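PDB 3KF6: protein ten1 from Schizosaccharomyces pombe, which pairs with Stn1 in an Rpa2-Rpa3-like complex, probably binds single-stranded telomeric DNA and is required for telomere maintenance. Local coordinates for residues 60-72 / 80-92. Sequence-based numbering, arbitrary orientation.
Sequences IQKHEWLNIVGRK and VLLIRSAVGINLP
Ile68 and Ile83 lie side by side on one face of an antiparallel OB-fold hairpin, CD1 of Ile68 3.9 Å from CG1 of Ile83. The side chains of Ile68 and Val80 cross at about a right angle, with their CG2 atoms touching, and CD1 of Leu66 adds to this apolar row at Ile83 CG2. On the other face Val69 CB packs on Leu82 CB, and Tyr55 of the stn1 chain rests on both. Leu91, at the start of helix 91-103, lays CD1 over one face of the Trp65 indole, 3.9 Å from the centroid of the six-membered ring, a CH-pi contact. With CG anti to the carbonyl carbon (chi1 -71°), Trp65 presents that face to Leu91. With an alanine in place of Trp65, Leu91 CD1 is likely to lose the ring it lies on, opening a gap beside it. The backbones pair from Leu66 with Ser85 to Gly70 with Val80. At Val69 a classic bulge lets its O accept from both Leu81 N (2.8 Å) and Leu82 N (3.0 Å). Ala86 N gives a nearly straight bond to Trp65 O, coming from above the carbonyl plane. At the polar edge one water donates to Glu64 OE1 and Trp65 O and accepts from Ser85 OG. A second links Asn67 ND2 to Ser85 O. Arg84 NH2 hydrogen-bonds Asn101 OD1 of the stn1 chain. Backbone bonds and apolar side chains thus hold the hairpin, water bridges its Glu64/Ser85 end, and the Val69/Leu82 face serves stn1.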
loop_
_atom_site.group_PDB
_atom_site.type_symbol
_atom_site.label_atom_id
_atom_site.label_comp_id
_atom_site.label_asym_id
_atom_site.label_seq_id
_atom_site.Cartn_x
_atom_site.Cartn_y
_atom_site.Cartn_z
ATOM N N ILE B 60 -17.158 13.736 -10.561
ATOM C CA ILE B 60 -15.821 14.219 -10.240
ATOM C C ILE B 60 -15.791 15.729 -10.440
ATOM O O ILE B 60 -16.229 16.235 -11.470
ATOM C CB ILE B 60 -14.763 13.556 -11.141
ATOM C CG1 ILE B 60 -14.674 12.064 -10.810
ATOM C CG2 ILE B 60 -13.407 14.231 -10.948
ATOM C CD1 ILE B 60 -13.634 11.313 -11.608
ATOM N N GLN B 61 -15.280 16.443 -9.443
ATOM C CA GLN B 61 -15.216 17.896 -9.498
ATOM C C GLN B 61 -13.857 18.377 -9.992
ATOM O O GLN B 61 -12.818 17.850 -9.595
ATOM C CB GLN B 61 -15.519 18.474 -8.109
ATOM C CG GLN B 61 -15.700 19.986 -8.070
ATOM C CD GLN B 61 -16.590 20.435 -6.918
ATOM O OE1 GLN B 61 -16.261 20.246 -5.748
ATOM N NE2 GLN B 61 -17.732 21.030 -7.253
ATOM N N LYS B 62 -13.871 19.375 -10.870
ATOM C CA LYS B 62 -12.631 19.913 -11.404
ATOM C C LYS B 62 -11.747 20.393 -10.261
ATOM O O LYS B 62 -12.229 20.978 -9.288
ATOM C CB LYS B 62 -12.912 21.074 -12.367
ATOM C CG LYS B 62 -11.655 21.618 -13.040
ATOM C CD LYS B 62 -11.963 22.678 -14.093
ATOM C CE LYS B 62 -10.672 23.179 -14.735
ATOM N NZ LYS B 62 -10.896 24.235 -15.763
ATOM N N HIS B 63 -10.453 20.122 -10.384
ATOM C CA HIS B 63 -9.462 20.514 -9.392
ATOM C C HIS B 63 -9.433 19.669 -8.122
ATOM O O HIS B 63 -8.676 19.969 -7.199
ATOM C CB HIS B 63 -9.627 21.992 -9.024
ATOM C CG HIS B 63 -9.351 22.926 -10.162
ATOM N ND1 HIS B 63 -8.163 22.915 -10.858
ATOM C CD2 HIS B 63 -10.110 23.897 -10.724
ATOM C CE1 HIS B 63 -8.200 23.839 -11.803
ATOM N NE2 HIS B 63 -9.371 24.449 -11.742
ATOM N N GLU B 64 -10.241 18.616 -8.056
ATOM C CA GLU B 64 -10.197 17.776 -6.866
ATOM C C GLU B 64 -9.020 16.814 -7.020
ATOM O O GLU B 64 -8.590 16.514 -8.141
ATOM C CB GLU B 64 -11.502 17.003 -6.666
ATOM C CG GLU B 64 -11.726 15.816 -7.577
ATOM C CD GLU B 64 -12.888 14.969 -7.097
ATOM O OE1 GLU B 64 -12.766 14.379 -6.005
ATOM O OE2 GLU B 64 -13.922 14.899 -7.792
ATOM N N TRP B 65 -8.491 16.348 -5.895
ATOM C CA TRP B 65 -7.345 15.451 -5.918
ATOM C C TRP B 65 -7.732 13.985 -5.791
ATOM O O TRP B 65 -8.556 13.615 -4.951
ATOM C CB TRP B 65 -6.354 15.846 -4.822
ATOM C CG TRP B 65 -5.637 17.140 -5.130
ATOM C CD1 TRP B 65 -6.085 18.410 -4.900
ATOM C CD2 TRP B 65 -4.358 17.274 -5.762
ATOM N NE1 TRP B 65 -5.163 19.328 -5.349
ATOM C CE2 TRP B 65 -4.094 18.656 -5.884
ATOM C CE3 TRP B 65 -3.411 16.357 -6.240
ATOM C CZ2 TRP B 65 -2.919 19.145 -6.465
ATOM C CZ3 TRP B 65 -2.242 16.843 -6.819
ATOM C CH2 TRP B 65 -2.007 18.226 -6.926
ATOM N N LEU B 66 -7.121 13.157 -6.635
ATOM C CA LEU B 66 -7.403 11.726 -6.662
ATOM C C LEU B 66 -6.157 10.864 -6.540
ATOM O O LEU B 66 -5.096 11.230 -7.041
ATOM C CB LEU B 66 -8.079 11.356 -7.985
ATOM C CG LEU B 66 -9.398 12.040 -8.342
ATOM C CD1 LEU B 66 -9.822 11.604 -9.742
ATOM C CD2 LEU B 66 -10.459 11.669 -7.313
ATOM N N ASN B 67 -6.298 9.729 -5.862
ATOM C CA ASN B 67 -5.204 8.761 -5.752
ATOM C C ASN B 67 -5.494 7.763 -6.868
ATOM O O ASN B 67 -6.628 7.304 -7.019
ATOM C CB ASN B 67 -5.214 8.030 -4.408
ATOM C CG ASN B 67 -4.554 8.822 -3.303
ATOM O OD1 ASN B 67 -3.473 9.387 -3.481
ATOM N ND2 ASN B 67 -5.195 8.854 -2.142
ATOM N N ILE B 68 -4.467 7.418 -7.634
ATOM C CA ILE B 68 -4.616 6.510 -8.759
ATOM C C ILE B 68 -3.654 5.334 -8.696
ATOM O O ILE B 68 -2.492 5.504 -8.356
ATOM C CB ILE B 68 -4.309 7.242 -10.102
ATOM C CG1 ILE B 68 -5.306 8.379 -10.331
ATOM C CG2 ILE B 68 -4.342 6.258 -11.271
ATOM C CD1 ILE B 68 -6.718 7.916 -10.572
ATOM N N VAL B 69 -4.163 4.144 -8.995
ATOM C CA VAL B 69 -3.319 2.961 -9.110
ATOM C C VAL B 69 -3.652 2.476 -10.512
ATOM O O VAL B 69 -4.822 2.285 -10.842
ATOM C CB VAL B 69 -3.659 1.847 -8.107
ATOM C CG1 VAL B 69 -2.816 0.599 -8.434
ATOM C CG2 VAL B 69 -3.360 2.308 -6.696
ATOM N N GLY B 70 -2.636 2.316 -11.349
ATOM C CA GLY B 70 -2.885 1.854 -12.700
ATOM C C GLY B 70 -1.613 1.378 -13.358
ATOM O O GLY B 70 -0.563 1.337 -12.722
ATOM N N ARG B 71 -1.706 1.011 -14.631
ATOM C CA ARG B 71 -0.542 0.544 -15.376
ATOM C C ARG B 71 -0.212 1.500 -16.508
ATOM O O ARG B 71 -1.106 1.981 -17.209
ATOM C CB ARG B 71 -0.794 -0.845 -15.965
ATOM C CG ARG B 71 -0.899 -1.956 -14.953
ATOM C CD ARG B 71 -0.920 -3.319 -15.645
ATOM N NE ARG B 71 -1.122 -4.382 -14.672
ATOM C CZ ARG B 71 -0.210 -4.763 -13.784
ATOM N NH1 ARG B 71 0.980 -4.176 -13.753
ATOM N NH2 ARG B 71 -0.502 -5.713 -12.908
ATOM N N LYS B 72 1.075 1.774 -16.687
ATOM C CA LYS B 72 1.512 2.662 -17.753
ATOM C C LYS B 72 1.302 1.966 -19.095
ATOM O O LYS B 72 1.779 0.848 -19.299
ATOM C CB LYS B 72 2.991 3.016 -17.568
ATOM C CG LYS B 72 3.567 3.940 -18.633
ATOM C CD LYS B 72 4.927 4.471 -18.192
ATOM C CE LYS B 72 5.517 5.460 -19.188
ATOM N NZ LYS B 72 6.048 4.780 -20.397
ATOM N N VAL B 80 -6.150 3.093 -15.733
ATOM C CA VAL B 80 -6.546 3.052 -14.329
ATOM C C VAL B 80 -7.166 1.752 -13.838
ATOM O O VAL B 80 -8.020 1.161 -14.504
ATOM C CB VAL B 80 -7.521 4.204 -14.001
ATOM C CG1 VAL B 80 -7.892 4.167 -12.526
ATOM C CG2 VAL B 80 -6.878 5.539 -14.355
ATOM N N LEU B 81 -6.735 1.324 -12.651
ATOM C CA LEU B 81 -7.233 0.107 -12.020
ATOM C C LEU B 81 -8.017 0.448 -10.753
ATOM O O LEU B 81 -9.009 -0.204 -10.426
ATOM C CB LEU B 81 -6.064 -0.818 -11.655
ATOM C CG LEU B 81 -5.175 -1.286 -12.810
ATOM C CD1 LEU B 81 -3.998 -2.073 -12.261
ATOM C CD2 LEU B 81 -5.984 -2.128 -13.774
ATOM N N LEU B 82 -7.558 1.468 -10.034
ATOM C CA LEU B 82 -8.220 1.899 -8.809
ATOM C C LEU B 82 -8.205 3.414 -8.681
ATOM O O LEU B 82 -7.215 4.061 -9.017
ATOM C CB LEU B 82 -7.523 1.313 -7.579
ATOM C CG LEU B 82 -7.500 -0.202 -7.370
ATOM C CD1 LEU B 82 -6.592 -0.521 -6.195
ATOM C CD2 LEU B 82 -8.909 -0.714 -7.116
ATOM N N ILE B 83 -9.307 3.975 -8.185
ATOM C CA ILE B 83 -9.412 5.414 -7.984
ATOM C C ILE B 83 -10.008 5.681 -6.603
ATOM O O ILE B 83 -10.966 5.023 -6.194
ATOM C CB ILE B 83 -10.353 6.084 -9.013
ATOM C CG1 ILE B 83 -9.960 5.698 -10.433
ATOM C CG2 ILE B 83 -10.298 7.602 -8.852
ATOM C CD1 ILE B 83 -10.939 6.216 -11.477
ATOM N N ARG B 84 -9.441 6.642 -5.888
ATOM C CA ARG B 84 -9.948 7.009 -4.568
ATOM C C ARG B 84 -9.734 8.501 -4.373
ATOM O O ARG B 84 -8.730 9.050 -4.812
ATOM C CB ARG B 84 -9.213 6.253 -3.457
ATOM C CG ARG B 84 -9.678 4.819 -3.214
ATOM C CD ARG B 84 -11.076 4.774 -2.589
ATOM N NE ARG B 84 -11.446 3.429 -2.155
ATOM C CZ ARG B 84 -11.623 2.398 -2.973
ATOM N NH1 ARG B 84 -11.465 2.548 -4.282
ATOM N NH2 ARG B 84 -11.960 1.212 -2.482
ATOM N N SER B 85 -10.683 9.162 -3.724
ATOM C CA SER B 85 -10.541 10.588 -3.464
ATOM C C SER B 85 -9.475 10.810 -2.390
ATOM O O SER B 85 -9.397 10.055 -1.422
ATOM C CB SER B 85 -11.872 11.165 -2.972
ATOM O OG SER B 85 -11.688 12.461 -2.424
ATOM N N ALA B 86 -8.654 11.844 -2.571
ATOM C CA ALA B 86 -7.608 12.191 -1.610
ATOM C C ALA B 86 -7.978 13.527 -0.969
ATOM O O ALA B 86 -7.112 14.318 -0.586
ATOM C CB ALA B 86 -6.253 12.305 -2.315
ATOM N N VAL B 87 -9.277 13.774 -0.851
ATOM C CA VAL B 87 -9.744 15.026 -0.275
ATOM C C VAL B 87 -9.153 15.290 1.102
ATOM O O VAL B 87 -9.070 14.389 1.943
ATOM C CB VAL B 87 -11.285 15.055 -0.183
ATOM C CG1 VAL B 87 -11.772 13.981 0.768
ATOM C CG2 VAL B 87 -11.750 16.434 0.256
ATOM N N GLY B 88 -8.724 16.530 1.316
ATOM C CA GLY B 88 -8.158 16.913 2.598
ATOM C C GLY B 88 -6.718 16.497 2.834
ATOM O O GLY B 88 -6.159 16.767 3.901
ATOM N N ILE B 89 -6.099 15.851 1.852
ATOM C CA ILE B 89 -4.723 15.421 2.051
ATOM C C ILE B 89 -3.785 16.612 2.173
ATOM O O ILE B 89 -3.978 17.651 1.530
ATOM C CB ILE B 89 -4.235 14.504 0.906
ATOM C CG1 ILE B 89 -2.920 13.831 1.312
ATOM C CG2 ILE B 89 -4.034 15.307 -0.368
ATOM C CD1 ILE B 89 -2.546 12.649 0.449
ATOM N N ASN B 90 -2.785 16.455 3.032
ATOM C CA ASN B 90 -1.770 17.472 3.259
ATOM C C ASN B 90 -0.738 17.246 2.151
ATOM O O ASN B 90 0.155 16.416 2.292
ATOM C CB ASN B 90 -1.130 17.251 4.632
ATOM C CG ASN B 90 -0.128 18.329 4.995
ATOM O OD1 ASN B 90 0.690 18.731 4.175
ATOM N ND2 ASN B 90 -0.178 18.787 6.238
ATOM N N LEU B 91 -0.872 17.971 1.041
ATOM C CA LEU B 91 0.041 17.805 -0.083
ATOM C C LEU B 91 1.520 17.932 0.263
ATOM O O LEU B 91 2.333 17.114 -0.172
ATOM C CB LEU B 91 -0.308 18.784 -1.213
ATOM C CG LEU B 91 -1.512 18.400 -2.080
ATOM C CD1 LEU B 91 -1.754 19.476 -3.138
ATOM C CD2 LEU B 91 -1.249 17.055 -2.747
ATOM N N PRO B 92 1.895 18.954 1.049
ATOM C CA PRO B 92 3.314 19.093 1.389
ATOM C C PRO B 92 3.889 17.882 2.119
ATOM O O PRO B 92 5.006 17.453 1.824
ATOM C CB PRO B 92 3.342 20.359 2.243
ATOM C CG PRO B 92 2.209 21.167 1.668
ATOM C CD PRO B 92 1.128 20.119 1.525
HETATM O O HOH W 1 -11.055 14.329 -4.115
HETATM O O HOH W 2 -7.439 8.317 -0.850
#